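Local coordinates for protein helix-turn-helix transcriptional regulator (Pseudomonas aeruginosa, PDB 5XHX) that probably binds DNA as a LuxR-family transcriptional regulator of quorum sensing, this chain being its N-terminal ligand-binding domain, without the DNA-binding helix-turn-helix part, at residues Q130-V133 with R139-C142; G10-S15 with G37-V42; E108-T113 with T118-Y123; P26-I31 with K171-F176. All coordinates share one frame; numbering follows the deposited sequence.

In the fold
The chain forms the alpha-beta-alpha sandwich of LuxR-type ligand-binding domains. Interaction 1 lies in the central antiparallel sheet, its centre about 7 Å from that of the chain. Interaction 4, centres about 13 Å away, joins two helices over one sheet face and touches interaction 1: Leu-141 CD2 lies 3.6 Å from Ile-174 CD1, and Leu-141 CD1 lies 4.1 Å from Trp-29 CZ2. Interaction 3 belongs to the other helical layer, with its centre about 28 Å from that of interaction 4. Interactions 2 and 4, centres about 17 Å apart, both reach the second subunit. In relatives the autoinducer pocket lies between the sheet and the helical layer that includes interaction 3.

Interaction 1: Q130-V133 with R139-C142; sequences QYNV and RTLC
The beta hairpin of strands 127-134 and 140-147, at the centre of the domain's antiparallel sheet, pairs Val-133 with Leu-141 and Asn-132 with Cys-142. Val-133 and Leu-141 form the hydrogen-bonded pair: Val-133 N donates to Leu-141 O and Leu-141 N to Val-133 O, each at 2.7 Å. At the neighbouring non-hydrogen-bonded pair, Cys-142 CA lies 3.1 Å from Tyr-131 O in a CA-H...O contact. The two sheet faces differ in character. Val-133 and Leu-141 present an apolar face, CB to CB 4.3 Å, and Val-133 packs on Met-170 of helix 153-173. Tyr-131 sends its ring to the same helix, where its hydroxyl is bonded to Phe-159 O. On the other face Gln-130 and Asn-132 pack against helix 86-92, and Cys-142 lies on Phe-50 of strand 44-50. Gln-130 has CG opposite its backbone N (chi1 -168°) and an extended chain, which lays CD 3.5 Å from Cys-142 CB. The amide then turns toward Asn-132, two residues on along the same strand: Gln-130 NE2 donates to Asn-132 OD1 at 2.7 Å, beside the sulfur of Cys-142.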
loop_
_atom_site.group_PDB
_atom_site.type_symbol
_atom_site.label_atom_id
_atom_site.label_comp_id
_atom_site.label_asym_id
_atom_site.label_seq_id
_atom_site.Cartn_x
_atom_site.Cartn_y
_atom_site.Cartn_z
ATOM N N GLN A 130 -12.724 -15.703 -3.864
ATOM C CA GLN A 130 -11.755 -15.081 -4.747
ATOM C C GLN A 130 -12.046 -13.590 -4.835
ATOM O O GLN A 130 -13.192 -13.197 -5.062
ATOM C CB GLN A 130 -11.832 -15.735 -6.134
ATOM C CG GLN A 130 -10.720 -15.419 -7.079
ATOM C CD GLN A 130 -10.846 -16.230 -8.355
ATOM O OE1 GLN A 130 -10.249 -17.298 -8.490
ATOM N NE2 GLN A 130 -11.671 -15.756 -9.260
ATOM N N TYR A 131 -11.004 -12.772 -4.703
ATOM C CA TYR A 131 -11.065 -11.377 -5.136
ATOM C C TYR A 131 -10.688 -11.295 -6.612
ATOM O O TYR A 131 -9.620 -11.777 -6.997
ATOM C CB TYR A 131 -10.103 -10.506 -4.326
ATOM C CG TYR A 131 -10.480 -10.274 -2.866
ATOM C CD1 TYR A 131 -11.325 -9.223 -2.495
ATOM C CD2 TYR A 131 -9.963 -11.087 -1.869
ATOM C CE1 TYR A 131 -11.638 -8.998 -1.144
ATOM C CE2 TYR A 131 -10.258 -10.873 -0.538
ATOM C CZ TYR A 131 -11.091 -9.831 -0.181
ATOM O OH TYR A 131 -11.370 -9.633 1.139
ATOM N N ASN A 132 -11.552 -10.669 -7.423
ATOM C CA ASN A 132 -11.354 -10.506 -8.869
ATOM C C ASN A 132 -11.112 -9.040 -9.175
ATOM O O ASN A 132 -11.976 -8.205 -8.885
ATOM C CB ASN A 132 -12.576 -10.947 -9.675
ATOM C CG ASN A 132 -12.701 -12.425 -9.797
ATOM O OD1 ASN A 132 -12.255 -13.163 -8.925
ATOM N ND2 ASN A 132 -13.289 -12.880 -10.909
ATOM N N VAL A 133 -9.983 -8.734 -9.794
ATOM C CA VAL A 133 -9.616 -7.368 -10.138
ATOM C C VAL A 133 -9.379 -7.295 -11.640
ATOM O O VAL A 133 -8.353 -7.770 -12.134
ATOM C CB VAL A 133 -8.382 -6.903 -9.352
ATOM C CG1 VAL A 133 -7.978 -5.484 -9.769
ATOM C CG2 VAL A 133 -8.688 -6.980 -7.851
ATOM N N ARG A 139 -8.045 -9.174 -19.150
ATOM C CA ARG A 139 -7.359 -9.863 -18.071
ATOM C C ARG A 139 -8.022 -9.562 -16.731
ATOM O O ARG A 139 -8.575 -8.477 -16.522
ATOM C CB ARG A 139 -5.882 -9.476 -18.055
ATOM C CG ARG A 139 -5.132 -9.949 -19.308
ATOM C CD ARG A 139 -3.674 -9.547 -19.232
ATOM N NE ARG A 139 -3.587 -8.108 -19.052
ATOM C CZ ARG A 139 -2.680 -7.498 -18.297
ATOM N NH1 ARG A 139 -1.770 -8.205 -17.634
ATOM N NH2 ARG A 139 -2.703 -6.176 -18.194
ATOM N N THR A 140 -7.996 -10.554 -15.838
ATOM C CA THR A 140 -8.562 -10.433 -14.496
ATOM C C THR A 140 -7.552 -10.980 -13.502
ATOM O O THR A 140 -7.217 -12.172 -13.546
ATOM C CB THR A 140 -9.886 -11.190 -14.358
ATOM O OG1 THR A 140 -10.764 -10.844 -15.432
ATOM C CG2 THR A 140 -10.573 -10.837 -13.023
ATOM N N LEU A 141 -7.064 -10.118 -12.612
ATOM C CA LEU A 141 -6.190 -10.558 -11.530
ATOM C C LEU A 141 -7.029 -11.125 -10.389
ATOM O O LEU A 141 -7.972 -10.482 -9.919
ATOM C CB LEU A 141 -5.321 -9.398 -11.037
ATOM C CG LEU A 141 -4.495 -9.602 -9.764
ATOM C CD1 LEU A 141 -3.438 -10.694 -9.968
ATOM C CD2 LEU A 141 -3.800 -8.302 -9.365
ATOM N N CYS A 142 -6.684 -12.325 -9.930
ATOM C CA CYS A 142 -7.520 -13.007 -8.948
ATOM C C CYS A 142 -6.678 -13.508 -7.793
ATOM O O CYS A 142 -5.580 -14.043 -7.990
ATOM C CB CYS A 142 -8.263 -14.183 -9.571
ATOM S SG CYS A 142 -9.355 -13.700 -10.906
#

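Interaction 2: G10-S15 with G37-V42; sequences GAWHES and GQFAPV
Trp-12, in the first turn of helix 11-21, meets Phe-39 of the loop that leads from helix 28-36 into strand 44-50. With Trp-12 CG trans to the backbone N (chi1 171°), the indole reaches toward the loop, and its CZ3 comes to 3.8 Å from Phe-39 CZ. The pair is an offset edge-to-face stack: the phenyl edge points at the indole face, with the planes at 76° and the six-membered rings 5.9 Å apart by centroids. Leu-158 and Leu-162 of helix 153-173 also touch Phe-39, while Trp-12 packs on Trp-12 of the second subunit. One residue on, His-13 turns to Trp-165 of that subunit. Ser-15 reaches the loop through water: water 1 lies 3.1 Å from Ser-15 OG and donates to Gln-38 OE1 at 3.2 Å. The water itself lies at the edge of the Trp-12 ring, in its plane. An offset edge-to-face aromatic pair beside a water bridge thus ties the N-terminal helix to the helix-strand loop of the LuxR-type sandwich, at the margin of the dimer interface.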
loop_
_atom_site.group_PDB
_atom_site.type_symbol
_atom_site.label_atom_id
_atom_site.label_comp_id
_atom_site.label_asym_id
_atom_site.label_seq_id
_atom_site.Cartn_x
_atom_site.Cartn_y
_atom_site.Cartn_z
ATOM N N GLY A 10 -3.069 -1.258 17.543
ATOM C CA GLY A 10 -1.622 -1.368 17.620
ATOM C C GLY A 10 -1.019 -2.394 16.678
ATOM O O GLY A 10 -0.299 -2.045 15.730
ATOM N N ALA A 11 -1.306 -3.676 16.938
ATOM C CA ALA A 11 -0.732 -4.749 16.132
ATOM C C ALA A 11 -1.199 -4.684 14.681
ATOM O O ALA A 11 -0.496 -5.162 13.787
ATOM C CB ALA A 11 -1.084 -6.111 16.736
ATOM N N TRP A 12 -2.379 -4.110 14.432
ATOM C CA TRP A 12 -2.892 -4.045 13.070
ATOM C C TRP A 12 -2.052 -3.110 12.202
ATOM O O TRP A 12 -1.877 -3.356 11.002
ATOM C CB TRP A 12 -4.349 -3.594 13.079
ATOM C CG TRP A 12 -4.862 -3.298 11.701
ATOM C CD1 TRP A 12 -5.278 -2.092 11.220
ATOM C CD2 TRP A 12 -4.964 -4.223 10.610
ATOM N NE1 TRP A 12 -5.658 -2.213 9.901
ATOM C CE2 TRP A 12 -5.474 -3.511 9.505
ATOM C CE3 TRP A 12 -4.684 -5.587 10.465
ATOM C CZ2 TRP A 12 -5.706 -4.114 8.272
ATOM C CZ3 TRP A 12 -4.917 -6.185 9.239
ATOM C CH2 TRP A 12 -5.424 -5.449 8.160
ATOM N N HIS A 13 -1.537 -2.024 12.784
ATOM C CA HIS A 13 -0.741 -1.086 11.998
ATOM C C HIS A 13 0.578 -1.711 11.582
ATOM O O HIS A 13 1.049 -1.483 10.462
ATOM C CB HIS A 13 -0.522 0.207 12.783
ATOM C CG HIS A 13 -1.779 0.991 12.986
ATOM N ND1 HIS A 13 -2.405 1.096 14.210
ATOM C CD2 HIS A 13 -2.559 1.663 12.106
ATOM C CE1 HIS A 13 -3.501 1.824 14.083
ATOM N NE2 HIS A 13 -3.616 2.181 12.815
ATOM N N GLU A 14 1.181 -2.523 12.461
ATOM C CA GLU A 14 2.421 -3.204 12.104
ATOM C C GLU A 14 2.178 -4.297 11.071
ATOM O O GLU A 14 3.011 -4.500 10.177
ATOM C CB GLU A 14 3.106 -3.768 13.355
ATOM C CG GLU A 14 4.065 -2.751 13.979
ATOM C CD GLU A 14 4.730 -3.207 15.270
ATOM O OE1 GLU A 14 4.364 -4.267 15.826
ATOM O OE2 GLU A 14 5.639 -2.482 15.731
ATOM N N SER A 15 1.042 -5.000 11.162
ATOM C CA SER A 15 0.685 -5.965 10.121
ATOM C C SER A 15 0.548 -5.276 8.777
ATOM O O SER A 15 1.067 -5.746 7.758
ATOM C CB SER A 15 -0.625 -6.677 10.470
ATOM O OG SER A 15 -0.441 -7.572 11.547
ATOM N N GLY A 37 -5.859 -14.390 6.398
ATOM C CA GLY A 37 -6.037 -15.577 7.208
ATOM C C GLY A 37 -6.139 -15.313 8.699
ATOM O O GLY A 37 -6.469 -16.237 9.450
ATOM N N GLN A 38 -5.847 -14.090 9.146
ATOM C CA GLN A 38 -6.080 -13.756 10.546
ATOM C C GLN A 38 -7.561 -13.604 10.850
ATOM O O GLN A 38 -7.959 -13.720 12.014
ATOM C CB GLN A 38 -5.325 -12.477 10.915
ATOM C CG GLN A 38 -3.811 -12.625 10.827
ATOM C CD GLN A 38 -3.078 -11.305 10.958
ATOM O OE1 GLN A 38 -3.612 -10.335 11.502
ATOM N NE2 GLN A 38 -1.847 -11.254 10.439
ATOM N N PHE A 39 -8.387 -13.371 9.832
ATOM C CA PHE A 39 -9.825 -13.200 10.009
ATOM C C PHE A 39 -10.635 -14.426 9.602
ATOM O O PHE A 39 -11.848 -14.444 9.831
ATOM C CB PHE A 39 -10.330 -11.997 9.189
ATOM C CG PHE A 39 -9.508 -10.744 9.350
ATOM C CD1 PHE A 39 -9.860 -9.779 10.291
ATOM C CD2 PHE A 39 -8.391 -10.517 8.552
ATOM C CE1 PHE A 39 -9.108 -8.613 10.438
ATOM C CE2 PHE A 39 -7.631 -9.357 8.694
ATOM C CZ PHE A 39 -7.990 -8.403 9.638
ATOM N N ALA A 40 -10.017 -15.436 8.996
ATOM C CA ALA A 40 -10.782 -16.502 8.365
ATOM C C ALA A 40 -9.894 -17.727 8.231
ATOM O O ALA A 40 -8.664 -17.610 8.252
ATOM C CB ALA A 40 -11.308 -16.058 6.985
ATOM N N PRO A 41 -10.517 -18.983 8.054
ATOM C CA PRO A 41 -9.715 -20.217 7.898
ATOM C C PRO A 41 -9.184 -20.407 6.482
ATOM O O PRO A 41 -9.599 -21.293 5.727
ATOM C CB PRO A 41 -10.715 -21.305 8.295
ATOM C CG PRO A 41 -12.021 -20.761 7.844
ATOM C CD PRO A 41 -11.958 -19.282 8.156
ATOM N N VAL A 42 -8.218 -19.573 6.112
ATOM C CA VAL A 42 -7.524 -19.708 4.834
ATOM C C VAL A 42 -6.508 -20.843 4.961
ATOM O O VAL A 42 -5.510 -20.718 5.669
ATOM C CB VAL A 42 -6.842 -18.398 4.432
ATOM C CG1 VAL A 42 -6.034 -18.593 3.145
ATOM C CG2 VAL A 42 -7.879 -17.264 4.306
HETATM O O HOH W 1 -3.063 -7.733 13.244
#

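Interaction 3: E108-T113 with T118-Y123; sequences EDFETT and TYFAHY
Phe-110 O is gripped twice by Thr-113, through the backbone N at 3.1 Å and through OG1, which donates at 2.9 Å within the carbonyl plane. The same hydroxyl also takes a bond from Tyr-116 N and so serves as N-cap of helix 114-123, linking the short 3-10 turn at 110-112 to that helix. Asp-109 O is held likewise, by Thr-112 N at 3.2 Å and by Thr-112 OG1 at 2.9 Å, both from one face of its carbonyl plane. The turn fixed in this way carries Phe-110 to the body of the helix. A chi1 of 170° swings the ring away from the backbone N, and its edge drives into the face of Phe-120: CZ stands 4.0 Å from Phe-120 CD2, off the ring centre toward the rim. The stack is T-shaped, with planes at 90° and centroids 5.4 Å apart, and both rings are buried. Tyr-116 makes a further edge-to-face pair with Phe-110, and Tyr-115 touches both phenylalanines. Helix 114-123 also lies against helix 72-81, through Tyr-119 stacked on Tyr-77 and Tyr-123 packed on Leu-73 and Ile-74, and the chain continues from this helix into strand 127-134.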
loop_
_atom_site.group_PDB
_atom_site.type_symbol
_atom_site.label_atom_id
_atom_site.label_comp_id
_atom_site.label_asym_id
_atom_site.label_seq_id
_atom_site.Cartn_x
_atom_site.Cartn_y
_atom_site.Cartn_z
ATOM N N GLU A 108 -24.710 -26.674 -11.722
ATOM C CA GLU A 108 -25.192 -27.847 -10.998
ATOM C C GLU A 108 -24.319 -29.074 -11.241
ATOM O O GLU A 108 -24.136 -29.886 -10.323
ATOM C CB GLU A 108 -26.647 -28.133 -11.371
ATOM C CG GLU A 108 -27.646 -27.218 -10.674
ATOM C CD GLU A 108 -28.041 -27.722 -9.291
ATOM O OE1 GLU A 108 -29.088 -27.281 -8.761
ATOM O OE2 GLU A 108 -27.310 -28.584 -8.737
ATOM N N ASP A 109 -23.746 -29.207 -12.441
ATOM C CA ASP A 109 -22.828 -30.295 -12.757
ATOM C C ASP A 109 -21.381 -29.990 -12.360
ATOM O O ASP A 109 -20.457 -30.621 -12.893
ATOM C CB ASP A 109 -22.900 -30.633 -14.250
ATOM C CG ASP A 109 -22.317 -29.539 -15.133
ATOM O OD1 ASP A 109 -22.001 -29.832 -16.308
ATOM O OD2 ASP A 109 -22.163 -28.393 -14.660
ATOM N N PHE A 110 -21.166 -29.031 -11.451
ATOM C CA PHE A 110 -19.811 -28.730 -10.992
ATOM C C PHE A 110 -19.147 -29.973 -10.411
ATOM O O PHE A 110 -18.011 -30.306 -10.761
ATOM C CB PHE A 110 -19.839 -27.595 -9.959
ATOM C CG PHE A 110 -18.518 -27.378 -9.250
ATOM C CD1 PHE A 110 -17.363 -27.084 -9.968
ATOM C CD2 PHE A 110 -18.435 -27.464 -7.869
ATOM C CE1 PHE A 110 -16.146 -26.881 -9.316
ATOM C CE2 PHE A 110 -17.232 -27.259 -7.211
ATOM C CZ PHE A 110 -16.080 -26.973 -7.937
ATOM N N GLU A 111 -19.862 -30.693 -9.545
ATOM C CA GLU A 111 -19.284 -31.832 -8.848
ATOM C C GLU A 111 -19.008 -33.016 -9.770
ATOM O O GLU A 111 -18.366 -33.980 -9.340
ATOM C CB GLU A 111 -20.212 -32.250 -7.712
ATOM C CG GLU A 111 -20.638 -31.088 -6.833
ATOM C CD GLU A 111 -20.349 -31.324 -5.363
ATOM O OE1 GLU A 111 -19.875 -32.428 -5.012
ATOM O OE2 GLU A 111 -20.593 -30.399 -4.558
ATOM N N THR A 112 -19.456 -32.972 -11.020
ATOM C CA THR A 112 -19.191 -34.053 -11.957
ATOM C C THR A 112 -18.018 -33.763 -12.883
ATOM O O THR A 112 -17.682 -34.608 -13.715
ATOM C CB THR A 112 -20.446 -34.354 -12.784
ATOM O OG1 THR A 112 -20.606 -33.357 -13.804
ATOM C CG2 THR A 112 -21.679 -34.362 -11.883
ATOM N N THR A 113 -17.384 -32.599 -12.764
ATOM C CA THR A 113 -16.285 -32.249 -13.657
ATOM C C THR A 113 -14.997 -32.929 -13.206
ATOM O O THR A 113 -14.815 -33.246 -12.027
ATOM C CB THR A 113 -16.070 -30.731 -13.706
ATOM O OG1 THR A 113 -15.639 -30.267 -12.419
ATOM C CG2 THR A 113 -17.357 -30.006 -14.105
ATOM N N THR A 118 -10.081 -33.707 -9.356
ATOM C CA THR A 118 -8.632 -33.767 -9.434
ATOM C C THR A 118 -8.026 -32.526 -8.784
ATOM O O THR A 118 -7.566 -32.581 -7.637
ATOM C CB THR A 118 -8.206 -33.940 -10.898
ATOM O OG1 THR A 118 -8.706 -32.849 -11.682
ATOM C CG2 THR A 118 -8.795 -35.245 -11.458
ATOM N N TYR A 119 -8.075 -31.392 -9.484
ATOM C CA TYR A 119 -7.392 -30.194 -9.005
ATOM C C TYR A 119 -8.064 -29.631 -7.748
ATOM O O TYR A 119 -7.396 -29.386 -6.738
ATOM C CB TYR A 119 -7.350 -29.152 -10.129
ATOM C CG TYR A 119 -6.602 -27.902 -9.763
ATOM C CD1 TYR A 119 -5.279 -27.714 -10.158
ATOM C CD2 TYR A 119 -7.213 -26.915 -9.001
ATOM C CE1 TYR A 119 -4.591 -26.553 -9.807
ATOM C CE2 TYR A 119 -6.538 -25.772 -8.635
ATOM C CZ TYR A 119 -5.228 -25.592 -9.038
ATOM O OH TYR A 119 -4.570 -24.434 -8.665
ATOM N N PHE A 120 -9.386 -29.427 -7.799
ATOM C CA PHE A 120 -10.118 -28.815 -6.687
ATOM C C PHE A 120 -9.943 -29.604 -5.395
ATOM O O PHE A 120 -9.562 -29.047 -4.354
ATOM C CB PHE A 120 -11.605 -28.717 -7.032
ATOM C CG PHE A 120 -12.414 -27.952 -6.014
ATOM C CD1 PHE A 120 -13.032 -28.607 -4.957
ATOM C CD2 PHE A 120 -12.560 -26.574 -6.124
ATOM C CE1 PHE A 120 -13.770 -27.902 -4.024
ATOM C CE2 PHE A 120 -13.298 -25.858 -5.194
ATOM C CZ PHE A 120 -13.905 -26.520 -4.143
ATOM N N ALA A 121 -10.252 -30.905 -5.441
ATOM C CA ALA A 121 -10.150 -31.742 -4.251
ATOM C C ALA A 121 -8.767 -31.657 -3.624
ATOM O O ALA A 121 -8.642 -31.679 -2.394
ATOM C CB ALA A 121 -10.495 -33.193 -4.599
ATOM N N HIS A 122 -7.725 -31.503 -4.437
ATOM C CA HIS A 122 -6.389 -31.432 -3.865
ATOM C C HIS A 122 -6.021 -30.027 -3.388
ATOM O O HIS A 122 -5.555 -29.858 -2.255
ATOM C CB HIS A 122 -5.355 -31.927 -4.879
ATOM C CG HIS A 122 -3.964 -31.975 -4.331
ATOM N ND1 HIS A 122 -3.115 -30.888 -4.353
ATOM C CD2 HIS A 122 -3.283 -32.971 -3.718
ATOM C CE1 HIS A 122 -1.966 -31.217 -3.792
ATOM N NE2 HIS A 122 -2.040 -32.478 -3.403
ATOM N N TYR A 123 -6.225 -29.008 -4.229
ATOM C CA TYR A 123 -5.680 -27.681 -3.954
ATOM C C TYR A 123 -6.618 -26.765 -3.181
ATOM O O TYR A 123 -6.147 -25.785 -2.593
ATOM C CB TYR A 123 -5.272 -26.996 -5.265
ATOM C CG TYR A 123 -3.970 -27.547 -5.796
ATOM C CD1 TYR A 123 -2.751 -27.149 -5.241
ATOM C CD2 TYR A 123 -3.952 -28.483 -6.821
ATOM C CE1 TYR A 123 -1.549 -27.660 -5.708
ATOM C CE2 TYR A 123 -2.749 -29.003 -7.298
ATOM C CZ TYR A 123 -1.554 -28.586 -6.735
ATOM O OH TYR A 123 -0.356 -29.096 -7.197
#

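Interaction 4: P26-I31 with K171-F176; sequences PFFWRI and KKRIHF
Arg-173, near the C-terminal end of helix 153-173, packs against Phe-28 and Trp-29 at the start of helix 28-36, in the helical layer over one sheet face of the LuxR-type sandwich. The tight part is the aliphatic stem of the arginine. Its CG lies 3.6 Å from Phe-28 CD2 and 3.7 Å from Trp-29 CZ2, filling the angle between the two aromatic side chains. A bend at chi2 (62°) then carries the guanidinium back along Phe-28, whose CB sits over one of its faces, 3.4 Å from NH1. The Phe-28 ring and the guanidinium are 19° apart in plane, whereas the indole stands nearly upright to the guanidinium at 86°. Phe-28 CD2 in turn lies over the indole, 3.8 Å above its plane, and Trp-29 rests on Ala-47 and Leu-143 of the sheet. Packing is looser toward exposed Pro-26, whose O remains 4.0 Å from Arg-173 NH2. The end of the 171-176 segment also faces the second subunit: Phe-176 and His-175 meet His-175 and Phe-176 of that subunit edge to face. The buried guanidinium has several polar partners. Arg-173 NH1 donates to the carbonyls of Leu-23 and Arg-25, and Glu-177 OE2 forms a salt bridge with Arg-173 NE and accepts a hydrogen bond from Trp-29 NE1.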
loop_
_atom_site.group_PDB
_atom_site.type_symbol
_atom_site.label_atom_id
_atom_site.label_comp_id
_atom_site.label_asym_id
_atom_site.label_seq_id
_atom_site.Cartn_x
_atom_site.Cartn_y
_atom_site.Cartn_z
ATOM N N PRO A 26 9.080 -11.039 -3.522
ATOM C CA PRO A 26 8.493 -12.278 -4.070
ATOM C C PRO A 26 7.388 -12.865 -3.216
ATOM O O PRO A 26 6.464 -13.489 -3.754
ATOM C CB PRO A 26 9.696 -13.235 -4.139
ATOM C CG PRO A 26 10.894 -12.351 -4.183
ATOM C CD PRO A 26 10.546 -11.135 -3.373
ATOM N N PHE A 27 7.457 -12.689 -1.901
ATOM C CA PHE A 27 6.525 -13.296 -0.963
ATOM C C PHE A 27 5.294 -12.433 -0.691
ATOM O O PHE A 27 4.608 -12.662 0.309
ATOM C CB PHE A 27 7.240 -13.595 0.358
ATOM C CG PHE A 27 8.143 -12.478 0.824
ATOM C CD1 PHE A 27 7.672 -11.498 1.679
ATOM C CD2 PHE A 27 9.459 -12.400 0.383
ATOM C CE1 PHE A 27 8.499 -10.463 2.106
ATOM C CE2 PHE A 27 10.293 -11.373 0.797
ATOM C CZ PHE A 27 9.810 -10.403 1.667
ATOM N N PHE A 28 5.005 -11.449 -1.546
ATOM C CA PHE A 28 3.875 -10.555 -1.286
ATOM C C PHE A 28 2.561 -11.322 -1.145
ATOM O O PHE A 28 1.802 -11.094 -0.202
ATOM C CB PHE A 28 3.745 -9.512 -2.393
ATOM C CG PHE A 28 2.413 -8.797 -2.382
ATOM C CD1 PHE A 28 2.166 -7.771 -1.464
ATOM C CD2 PHE A 28 1.398 -9.164 -3.268
ATOM C CE1 PHE A 28 0.938 -7.124 -1.434
ATOM C CE2 PHE A 28 0.158 -8.515 -3.241
ATOM C CZ PHE A 28 -0.066 -7.490 -2.326
ATOM N N TRP A 29 2.255 -12.219 -2.094
ATOM C CA TRP A 29 0.961 -12.902 -2.049
ATOM C C TRP A 29 0.837 -13.777 -0.811
ATOM O O TRP A 29 -0.248 -13.887 -0.228
ATOM C CB TRP A 29 0.743 -13.734 -3.320
ATOM C CG TRP A 29 0.607 -12.872 -4.521
ATOM C CD1 TRP A 29 1.524 -12.695 -5.501
ATOM C CD2 TRP A 29 -0.501 -12.013 -4.845
ATOM N NE1 TRP A 29 1.053 -11.814 -6.437
ATOM C CE2 TRP A 29 -0.192 -11.383 -6.058
ATOM C CE3 TRP A 29 -1.739 -11.754 -4.244
ATOM C CZ2 TRP A 29 -1.060 -10.476 -6.677
ATOM C CZ3 TRP A 29 -2.605 -10.862 -4.861
ATOM C CH2 TRP A 29 -2.260 -10.230 -6.058
ATOM N N ARG A 30 1.935 -14.421 -0.397
ATOM C CA ARG A 30 1.905 -15.174 0.853
ATOM C C ARG A 30 1.553 -14.271 2.030
ATOM O O ARG A 30 0.753 -14.652 2.892
ATOM C CB ARG A 30 3.245 -15.880 1.101
ATOM C CG ARG A 30 3.220 -16.747 2.379
ATOM C CD ARG A 30 4.545 -17.473 2.677
ATOM N NE ARG A 30 5.695 -16.570 2.713
ATOM C CZ ARG A 30 6.130 -15.934 3.802
ATOM N NH1 ARG A 30 5.515 -16.090 4.969
ATOM N NH2 ARG A 30 7.189 -15.134 3.722
ATOM N N ILE A 31 2.114 -13.058 2.071
ATOM C CA ILE A 31 1.835 -12.166 3.200
ATOM C C ILE A 31 0.398 -11.658 3.145
ATOM O O ILE A 31 -0.263 -11.521 4.179
ATOM C CB ILE A 31 2.843 -11.000 3.242
ATOM C CG1 ILE A 31 4.280 -11.530 3.353
ATOM C CG2 ILE A 31 2.514 -10.059 4.438
ATOM C CD1 ILE A 31 4.473 -12.480 4.514
ATOM N N LYS A 171 -4.094 -4.420 -7.295
ATOM C CA LYS A 171 -3.862 -3.663 -8.522
ATOM C C LYS A 171 -2.461 -3.059 -8.532
ATOM O O LYS A 171 -1.756 -3.116 -9.548
ATOM C CB LYS A 171 -4.936 -2.574 -8.662
ATOM C CG LYS A 171 -4.847 -1.729 -9.935
ATOM C CD LYS A 171 -4.815 -2.590 -11.196
ATOM C CE LYS A 171 -5.247 -1.806 -12.435
ATOM N NZ LYS A 171 -6.743 -1.753 -12.571
ATOM N N LYS A 172 -2.014 -2.521 -7.391
ATOM C CA LYS A 172 -0.684 -1.924 -7.343
ATOM C C LYS A 172 0.406 -2.983 -7.439
ATOM O O LYS A 172 1.470 -2.725 -8.012
ATOM C CB LYS A 172 -0.529 -1.088 -6.067
ATOM C CG LYS A 172 -1.372 0.187 -6.080
ATOM C CD LYS A 172 -1.015 1.041 -7.294
ATOM C CE LYS A 172 -1.854 2.306 -7.368
ATOM N NZ LYS A 172 -3.153 2.110 -8.072
ATOM N N ARG A 173 0.147 -4.190 -6.935
ATOM C CA ARG A 173 1.161 -5.239 -7.026
ATOM C C ARG A 173 1.545 -5.559 -8.473
ATOM O O ARG A 173 2.674 -5.999 -8.711
ATOM C CB ARG A 173 0.677 -6.488 -6.278
ATOM C CG ARG A 173 1.467 -7.768 -6.534
ATOM C CD ARG A 173 2.937 -7.690 -6.114
ATOM N NE ARG A 173 3.618 -8.961 -6.360
ATOM C CZ ARG A 173 4.805 -9.304 -5.857
ATOM N NH1 ARG A 173 5.471 -8.468 -5.074
ATOM N NH2 ARG A 173 5.328 -10.496 -6.134
ATOM N N ILE A 174 0.668 -5.289 -9.447
ATOM C CA ILE A 174 0.966 -5.601 -10.852
ATOM C C ILE A 174 2.248 -4.923 -11.326
ATOM O O ILE A 174 2.995 -5.485 -12.140
ATOM C CB ILE A 174 -0.218 -5.203 -11.754
ATOM C CG1 ILE A 174 -1.381 -6.158 -11.549
ATOM C CG2 ILE A 174 0.200 -5.190 -13.226
ATOM C CD1 ILE A 174 -0.960 -7.592 -11.539
ATOM N N HIS A 175 2.523 -3.729 -10.837
ATOM C CA HIS A 175 3.733 -3.022 -11.176
ATOM C C HIS A 175 4.988 -3.736 -10.805
ATOM O O HIS A 175 6.002 -3.500 -11.389
ATOM C CB HIS A 175 3.732 -1.653 -10.551
ATOM C CG HIS A 175 2.632 -0.803 -11.051
ATOM N ND1 HIS A 175 2.660 -0.224 -12.291
ATOM C CD2 HIS A 175 1.445 -0.481 -10.510
ATOM C CE1 HIS A 175 1.543 0.436 -12.487
ATOM N NE2 HIS A 175 0.781 0.287 -11.425
ATOM N N PHE A 176 4.914 -4.612 -9.837
ATOM C CA PHE A 176 6.075 -5.336 -9.427
ATOM C C PHE A 176 6.042 -6.773 -9.873
ATOM O O PHE A 176 6.823 -7.553 -9.420
ATOM C CB PHE A 176 6.246 -5.240 -7.932
ATOM C CG PHE A 176 6.227 -3.842 -7.417
ATOM C CD1 PHE A 176 7.339 -3.053 -7.509
ATOM C CD2 PHE A 176 5.106 -3.316 -6.869
ATOM C CE1 PHE A 176 7.324 -1.797 -7.071
ATOM C CE2 PHE A 176 5.094 -2.046 -6.419
ATOM C CZ PHE A 176 6.206 -1.282 -6.522
#